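Local coordinates for odorant binding protein OBP69a (Ceratitis capitata, PDB 6HHE), which probably binds small odorant molecules, as a secreted, disulfide-linked helical carrier of the insect PBP/GOBP family involved in olfaction, at residues Val24-Phe29 and Thr120-Glu124; Lys45-His49 and Gly96-Phe101; Leu66-Leu70 and Val81-His85. One frame throughout, in Å; residues are numbered along the deposited sequence.

Contact 1: Val24-Phe29 and Thr120-Glu124; sequences VTEDLF and TTFSE
The Phe29 ring is the aromatic centre of this contact, while Glu124 has the largest covered area. The Phe29 CA-to-CB bond points toward the C-terminal tail, and with chi1 at m (-68°) and chi2 at -50° the ring face packs on Ser123 CA, 4.2 Å from the ring centroid and 11° off its normal, a CH-pi contact. Phe29 CE1 comes 3.8 Å from Phe122 O, and Phe29 CD2 3.8 Å from Glu124 N. The tail leaves helix 112-121 at Phe122, the centre of an inverse gamma turn (phi/psi -84/65), after which Ser123 is extended (-148/154). In register, the CA atoms of Phe29 and Ser123 lie 6.5 Å apart, those of Glu26 and Glu124 6.1 Å.

Ser123 takes chi1 t, which leaves its OG 3.8 Å from Phe29 CB. Glu26, t then p, brings OE2 to 3.0 Å from Glu124 CB; the Glu124 side chain runs out in t, t, is poorly ordered, and has OE1 4.0 Å from Glu26 OE2, two like charges close together. Thr25 sits at the N-cap position of helix 26-35 without a capping bond; its OG1 donates instead to Asp27 OD1 at 2.5 Å.

This is plain structural packing at the end of an all-helical PBP/GOBP-family chain: the tail lies on the first turn of helix 26-35, with Lys12 of helix 10-22 bonding Ser123 O and Phe47 of helix 42-55 meeting the Phe29 ring edge-to-face.

Contact 2: Lys45-His49 and Gly96-Phe101; sequences KCFIH and GCETAF
Ala100 presses its methyl into the apolar centre, CB lying 3.5 Å from His49 CA, while Ile48 CG2 reaches that same CB at 4.0 Å. Ile48 (m, t) also puts CD1 4.3 Å from Phe101 CD1. The two helical segments cross almost at right angles, 83°, with axes 7.6 Å apart at closest approach; such closeness is possible because small residues, Gly96, Cys97 and Ala100, line the second helix. An ideal CB on Gly96 would fall 2.9 Å from His49 NE2, a clash. The CA atoms of His49 and Ala100 are 5.0 Å apart, those of Cys46 and Cys97 4.7 Å.

Beside these apolar contacts, Cys46 and Cys97, both m in chi1, form a disulfide of 2.1 Å between their SG atoms with chi3 of 101°. His49 (t, chi2 -90°) lies along the start of helix 96-110, its CD2 3.4 Å from Gly96 O. Farther out, Lys45 runs nearly straight (m, t, t, t) across the ring of Phe101 (t), with CE 4.0 Å from the ring centroid, over the face in a CH-pi contact. At the polar edge its NZ donates to Glu98 OE2 at 2.8 Å, a salt bridge to which Gln42 adds bonds to both partners.

The chemistry is thus layered: a covalent link, one of the three disulfides of this classical odorant-binding protein fold, ties the two helices together where they cross, while a lysine serves as apolar chain along its length and charge at its tip.

Contact 3: Leu66-Leu70 and Val81-His85; sequences LDNLL and VEELH
Val81 opens the second segment, which is regular helix throughout, and its side chain (chi1 t) fits against the turn of 66-70. CG1 makes all three of Val81's closest approaches: 3.6 Å from Leu66 O, 4.1 Å from Leu69 CB and 3.8 Å from Leu70 CD2. On that side, 66-68 have helical phi/psi without the regular bonds and run into a weakly bonded helix at about 69-70; Leu69 N bonds to Leu66 O (3.0 Å) and Leu70 N to Asp67 O (3.0 Å). Glu82 points its CA-to-CB bond away, yet chi1 m swings CG over to Leu70 CD2, 3.6 Å away; Leu70 (m, t) extends its end to meet it.

Glu83, directed away from the turn, lies instead among the residues of the 2-(2-methoxyethoxy)ethanol pocket. Leu84 (m, t) faces the turn, its CB 3.6 Å from Leu66 CD2, with Leu66 in t, p; both leucines also lie on Tyr107 of helix 96-110. His85 closes the walk. Leu66 and His85 have CA atoms 5.7 Å apart. With chi1 t and chi2 73° the face of the imidazole packs against Asp67 CB (chi1 p), 3.8 Å from the ring centroid and 6° off the normal, a CH-pi contact. No direct hydrogen bond joins the segments; one water bridges them, accepting from Leu66 N (2.9 Å) and hydrogen-bonded to His85 ND1 (2.7 Å).

This is packing of leucines around Val81, a short helical turn on helix 78-88, which offers Glu83 on another face to the bound ligand in a helical odorant-binding protein of the PBP/GOBP family.

Along the chain the three contacts form concentric closures: 66-70 with 81-85 innermost, 45-49 with 96-101 around it, and 24-29 with 120-124 outermost. Contacts 1 and 2 have centres 14 Å apart and touch through Phe47 of helix 42-55, which meets Phe29, Val24 and the Phe122 carbonyl. Contact 3 stands off, its centre 18 Å from contact 2 and 24 Å from contact 1, across the centre of the chain from the latter. Helix 96-110 bridges the gap, its start in contact 2 and its later part against contact 3. Contacts 1 and 2 thus join helices 26-35 and 42-55 with the C-terminal tail, while contact 3 packs the helix carrying Glu83 of the ligand pocket.

Contact 1: Val24-Phe29 and Thr120-Glu124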
# COMPACT_ATOMS: atom_id res chain seq x y z
N VAL A 24 5.99 12.64 -2.81
CA VAL A 24 6.08 12.26 -1.39
C VAL A 24 7.50 12.51 -0.89
O VAL A 24 8.49 12.30 -1.62
CB VAL A 24 5.65 10.80 -1.19
CG1 VAL A 24 6.69 9.81 -1.72
CG2 VAL A 24 5.34 10.48 0.28
N THR A 25 7.61 12.98 0.35
CA THR A 25 8.89 13.32 0.94
C THR A 25 9.17 12.43 2.15
O THR A 25 8.26 11.84 2.75
CB THR A 25 8.95 14.80 1.32
OG1 THR A 25 7.73 15.18 1.96
CG2 THR A 25 9.12 15.66 0.09
N GLU A 26 10.46 12.28 2.46
CA GLU A 26 10.88 11.37 3.53
C GLU A 26 10.26 11.73 4.89
O GLU A 26 9.99 10.82 5.68
CB GLU A 26 12.41 11.35 3.64
CG GLU A 26 12.99 10.38 4.69
CD GLU A 26 12.62 8.91 4.47
OE1 GLU A 26 12.72 8.11 5.44
OE2 GLU A 26 12.23 8.54 3.35
N ASP A 27 9.99 13.01 5.15
CA ASP A 27 9.35 13.38 6.42
C ASP A 27 8.01 12.69 6.62
O ASP A 27 7.66 12.36 7.76
CB ASP A 27 9.20 14.90 6.52
CG ASP A 27 8.31 15.46 5.45
OD1 ASP A 27 8.72 15.37 4.28
OD2 ASP A 27 7.22 15.98 5.76
N LEU A 28 7.27 12.43 5.54
CA LEU A 28 5.99 11.74 5.66
C LEU A 28 6.18 10.29 6.04
O LEU A 28 5.41 9.76 6.86
CB LEU A 28 5.18 11.85 4.37
CG LEU A 28 4.84 13.28 3.97
CD1 LEU A 28 4.10 13.35 2.67
CD2 LEU A 28 4.02 13.94 5.08
N PHE A 29 7.17 9.62 5.46
CA PHE A 29 7.44 8.24 5.85
C PHE A 29 7.93 8.15 7.28
O PHE A 29 7.49 7.29 8.07
CB PHE A 29 8.48 7.64 4.89
CG PHE A 29 7.99 7.42 3.46
CD1 PHE A 29 6.79 6.78 3.18
CD2 PHE A 29 8.78 7.85 2.40
CE1 PHE A 29 6.39 6.57 1.81
CE2 PHE A 29 8.39 7.63 1.06
CZ PHE A 29 7.20 7.02 0.77
N THR A 120 8.70 -0.14 5.72
CA THR A 120 10.13 0.14 5.67
C THR A 120 10.65 -0.14 4.26
O THR A 120 11.52 0.59 3.76
CB THR A 120 10.88 -0.65 6.74
OG1 THR A 120 10.13 -0.68 7.96
CG2 THR A 120 12.16 0.08 7.05
N THR A 121 10.10 -1.15 3.60
CA THR A 121 10.54 -1.52 2.25
C THR A 121 10.25 -0.41 1.27
O THR A 121 11.15 0.15 0.64
CB THR A 121 9.80 -2.79 1.80
OG1 THR A 121 10.12 -3.91 2.64
CG2 THR A 121 10.10 -3.14 0.35
N PHE A 122 8.96 -0.09 1.12
CA PHE A 122 8.50 0.95 0.21
C PHE A 122 8.60 2.32 0.88
O PHE A 122 7.61 2.98 1.18
CB PHE A 122 7.08 0.65 -0.25
CG PHE A 122 6.97 -0.63 -1.07
CD1 PHE A 122 7.49 -0.68 -2.36
CD2 PHE A 122 6.36 -1.77 -0.57
CE1 PHE A 122 7.40 -1.84 -3.12
CE2 PHE A 122 6.28 -2.93 -1.34
CZ PHE A 122 6.79 -2.95 -2.62
N SER A 123 9.85 2.69 1.17
CA SER A 123 10.20 3.93 1.84
C SER A 123 11.55 4.39 1.31
O SER A 123 12.37 3.59 0.86
CB SER A 123 10.29 3.74 3.37
OG SER A 123 10.94 4.85 3.97
N GLU A 124 11.76 5.70 1.39
CA GLU A 124 12.93 6.35 0.81
C GLU A 124 14.12 6.25 1.75
O GLU A 124 14.78 5.22 1.80
CB GLU A 124 12.59 7.82 0.51
CG GLU A 124 13.58 8.59 -0.34
CD GLU A 124 13.07 9.99 -0.64
OE1 GLU A 124 11.93 10.31 -0.24
OE2 GLU A 124 13.80 10.78 -1.29

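Contact 2: Lys45-His49 and Gly96-Phe101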
# COMPACT_ATOMS: atom_id res chain seq x y z
N LYS A 45 -0.91 9.52 0.16
CA LYS A 45 -2.00 8.72 -0.38
C LYS A 45 -1.69 8.34 -1.82
O LYS A 45 -1.90 7.19 -2.24
CB LYS A 45 -3.32 9.53 -0.33
CG LYS A 45 -3.70 10.02 1.05
CD LYS A 45 -5.12 10.60 1.02
CE LYS A 45 -5.38 11.12 2.37
NZ LYS A 45 -6.65 11.94 2.26
N CYS A 46 -1.18 9.29 -2.59
CA CYS A 46 -0.93 9.00 -3.99
C CYS A 46 0.29 8.12 -4.19
O CYS A 46 0.30 7.33 -5.14
CB CYS A 46 -0.78 10.27 -4.78
SG CYS A 46 -2.35 11.16 -4.95
N PHE A 47 1.31 8.23 -3.33
CA PHE A 47 2.40 7.25 -3.36
C PHE A 47 1.86 5.84 -3.17
O PHE A 47 2.28 4.91 -3.85
CB PHE A 47 3.42 7.59 -2.28
CG PHE A 47 4.48 6.55 -2.12
CD1 PHE A 47 5.56 6.54 -2.98
CD2 PHE A 47 4.38 5.60 -1.12
CE1 PHE A 47 6.52 5.53 -2.85
CE2 PHE A 47 5.33 4.56 -0.98
CZ PHE A 47 6.42 4.56 -1.86
N ILE A 48 1.00 5.65 -2.16
CA ILE A 48 0.46 4.32 -1.89
C ILE A 48 -0.33 3.83 -3.10
O ILE A 48 -0.15 2.69 -3.55
CB ILE A 48 -0.39 4.34 -0.61
CG1 ILE A 48 0.48 4.73 0.57
CG2 ILE A 48 -1.01 2.97 -0.40
CD1 ILE A 48 -0.27 4.90 1.84
N HIS A 49 -1.14 4.71 -3.70
CA HIS A 49 -1.84 4.32 -4.92
C HIS A 49 -0.86 3.93 -6.02
O HIS A 49 -1.07 2.93 -6.71
CB HIS A 49 -2.74 5.45 -5.40
CG HIS A 49 -3.42 5.14 -6.68
ND1 HIS A 49 -2.87 5.45 -7.91
CD2 HIS A 49 -4.57 4.48 -6.94
CE1 HIS A 49 -3.66 5.01 -8.87
NE2 HIS A 49 -4.71 4.44 -8.31
N GLY A 96 -8.76 7.39 -6.55
CA GLY A 96 -7.86 6.26 -6.38
C GLY A 96 -6.93 6.43 -5.20
O GLY A 96 -6.65 5.45 -4.48
N CYS A 97 -6.41 7.65 -4.99
CA CYS A 97 -5.48 7.86 -3.89
C CYS A 97 -6.19 7.68 -2.56
O CYS A 97 -5.63 7.04 -1.67
CB CYS A 97 -4.80 9.24 -3.94
SG CYS A 97 -3.79 9.69 -5.46
N GLU A 98 -7.42 8.20 -2.42
CA GLU A 98 -8.17 8.00 -1.17
C GLU A 98 -8.47 6.52 -0.95
O GLU A 98 -8.33 6.01 0.17
CB GLU A 98 -9.49 8.77 -1.16
CG GLU A 98 -9.39 10.24 -1.46
CD GLU A 98 -8.62 11.01 -0.42
OE1 GLU A 98 -8.18 12.15 -0.73
OE2 GLU A 98 -8.47 10.51 0.72
N THR A 99 -8.92 5.80 -1.99
CA THR A 99 -9.15 4.36 -1.85
C THR A 99 -7.88 3.64 -1.43
O THR A 99 -7.92 2.78 -0.54
CB THR A 99 -9.66 3.76 -3.16
OG1 THR A 99 -10.89 4.39 -3.51
CG2 THR A 99 -9.92 2.28 -3.00
N ALA A 100 -6.74 3.94 -2.07
CA ALA A 100 -5.50 3.27 -1.67
C ALA A 100 -5.20 3.52 -0.20
O ALA A 100 -4.80 2.59 0.53
CB ALA A 100 -4.33 3.75 -2.52
N PHE A 101 -5.41 4.76 0.26
CA PHE A 101 -5.10 5.13 1.64
C PHE A 101 -6.01 4.43 2.61
O PHE A 101 -5.54 3.83 3.59
CB PHE A 101 -5.22 6.64 1.80
CG PHE A 101 -4.74 7.18 3.12
CD1 PHE A 101 -3.39 7.39 3.35
CD2 PHE A 101 -5.65 7.53 4.09
CE1 PHE A 101 -2.95 7.99 4.56
CE2 PHE A 101 -5.22 8.08 5.31
CZ PHE A 101 -3.88 8.28 5.53

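Contact 3: Leu66-Leu70 and Val81-His85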
# COMPACT_ATOMS: atom_id res chain seq x y z
N LEU A 66 -6.17 -7.55 -4.28
CA LEU A 66 -5.03 -8.13 -3.59
C LEU A 66 -4.97 -9.64 -3.80
O LEU A 66 -3.89 -10.24 -3.73
CB LEU A 66 -5.15 -7.77 -2.11
CG LEU A 66 -3.88 -7.98 -1.31
CD1 LEU A 66 -2.90 -6.87 -1.63
CD2 LEU A 66 -4.18 -7.93 0.15
N ASP A 67 -6.12 -10.27 -4.05
CA ASP A 67 -6.12 -11.71 -4.26
C ASP A 67 -5.28 -12.12 -5.46
O ASP A 67 -4.94 -13.30 -5.57
CB ASP A 67 -7.55 -12.20 -4.33
CG ASP A 67 -8.39 -11.49 -5.39
OD1 ASP A 67 -8.25 -10.27 -5.65
OD2 ASP A 67 -9.27 -12.16 -5.95
N ASN A 68 -4.90 -11.18 -6.32
CA ASN A 68 -4.02 -11.49 -7.45
C ASN A 68 -2.70 -12.06 -6.96
O ASN A 68 -2.12 -12.95 -7.60
CB ASN A 68 -3.77 -10.23 -8.27
CG ASN A 68 -4.93 -9.89 -9.16
OD1 ASN A 68 -5.93 -10.62 -9.18
ND2 ASN A 68 -4.83 -8.78 -9.88
N LEU A 69 -2.22 -11.59 -5.82
CA LEU A 69 -0.97 -12.09 -5.26
C LEU A 69 -1.01 -13.58 -4.98
O LEU A 69 0.06 -14.19 -4.82
CB LEU A 69 -0.65 -11.34 -3.97
CG LEU A 69 -0.36 -9.84 -4.17
CD1 LEU A 69 -0.04 -9.14 -2.92
CD2 LEU A 69 0.80 -9.75 -5.16
N LEU A 70 -2.20 -14.18 -4.89
CA LEU A 70 -2.34 -15.58 -4.51
C LEU A 70 -1.89 -16.52 -5.61
O LEU A 70 -1.35 -17.59 -5.34
CB LEU A 70 -3.79 -15.89 -4.15
CG LEU A 70 -4.35 -15.22 -2.89
CD1 LEU A 70 -5.87 -15.37 -2.92
CD2 LEU A 70 -3.77 -15.83 -1.63
N VAL A 81 -2.14 -13.01 2.74
CA VAL A 81 -2.84 -12.30 1.69
C VAL A 81 -4.33 -12.54 1.75
O VAL A 81 -5.13 -11.60 1.61
CB VAL A 81 -2.26 -12.70 0.33
CG1 VAL A 81 -3.12 -12.15 -0.79
CG2 VAL A 81 -0.83 -12.26 0.20
N GLU A 82 -4.75 -13.79 1.94
CA GLU A 82 -6.18 -14.07 2.03
C GLU A 82 -6.83 -13.27 3.14
O GLU A 82 -7.93 -12.74 2.95
CB GLU A 82 -6.42 -15.55 2.26
CG GLU A 82 -6.03 -16.37 1.14
CD GLU A 82 -6.57 -17.74 1.26
OE1 GLU A 82 -7.06 -18.16 2.33
OE2 GLU A 82 -6.50 -18.38 0.24
N GLU A 83 -6.18 -13.17 4.29
CA GLU A 83 -6.81 -12.46 5.40
C GLU A 83 -6.95 -10.97 5.09
O GLU A 83 -8.00 -10.37 5.38
CB GLU A 83 -6.03 -12.70 6.68
CG GLU A 83 -6.57 -11.87 7.82
CD GLU A 83 -5.76 -11.90 9.08
OE1 GLU A 83 -4.55 -11.70 9.05
OE2 GLU A 83 -6.38 -12.10 10.17
N LEU A 84 -5.93 -10.36 4.48
CA LEU A 84 -6.03 -8.94 4.14
C LEU A 84 -7.10 -8.69 3.09
O LEU A 84 -7.91 -7.75 3.22
CB LEU A 84 -4.68 -8.42 3.65
CG LEU A 84 -3.59 -8.37 4.70
CD1 LEU A 84 -2.26 -8.13 4.06
CD2 LEU A 84 -3.86 -7.23 5.69
N HIS A 85 -7.18 -9.56 2.10
CA HIS A 85 -8.16 -9.43 1.05
C HIS A 85 -9.58 -9.59 1.59
O HIS A 85 -10.46 -8.76 1.31
CB HIS A 85 -7.88 -10.49 -0.02
CG HIS A 85 -8.97 -10.57 -1.03
ND1 HIS A 85 -9.16 -9.59 -1.98
CD2 HIS A 85 -10.00 -11.43 -1.15
CE1 HIS A 85 -10.24 -9.88 -2.69
NE2 HIS A 85 -10.77 -10.99 -2.20
O HOH W 1 -8.41 -7.02 -2.56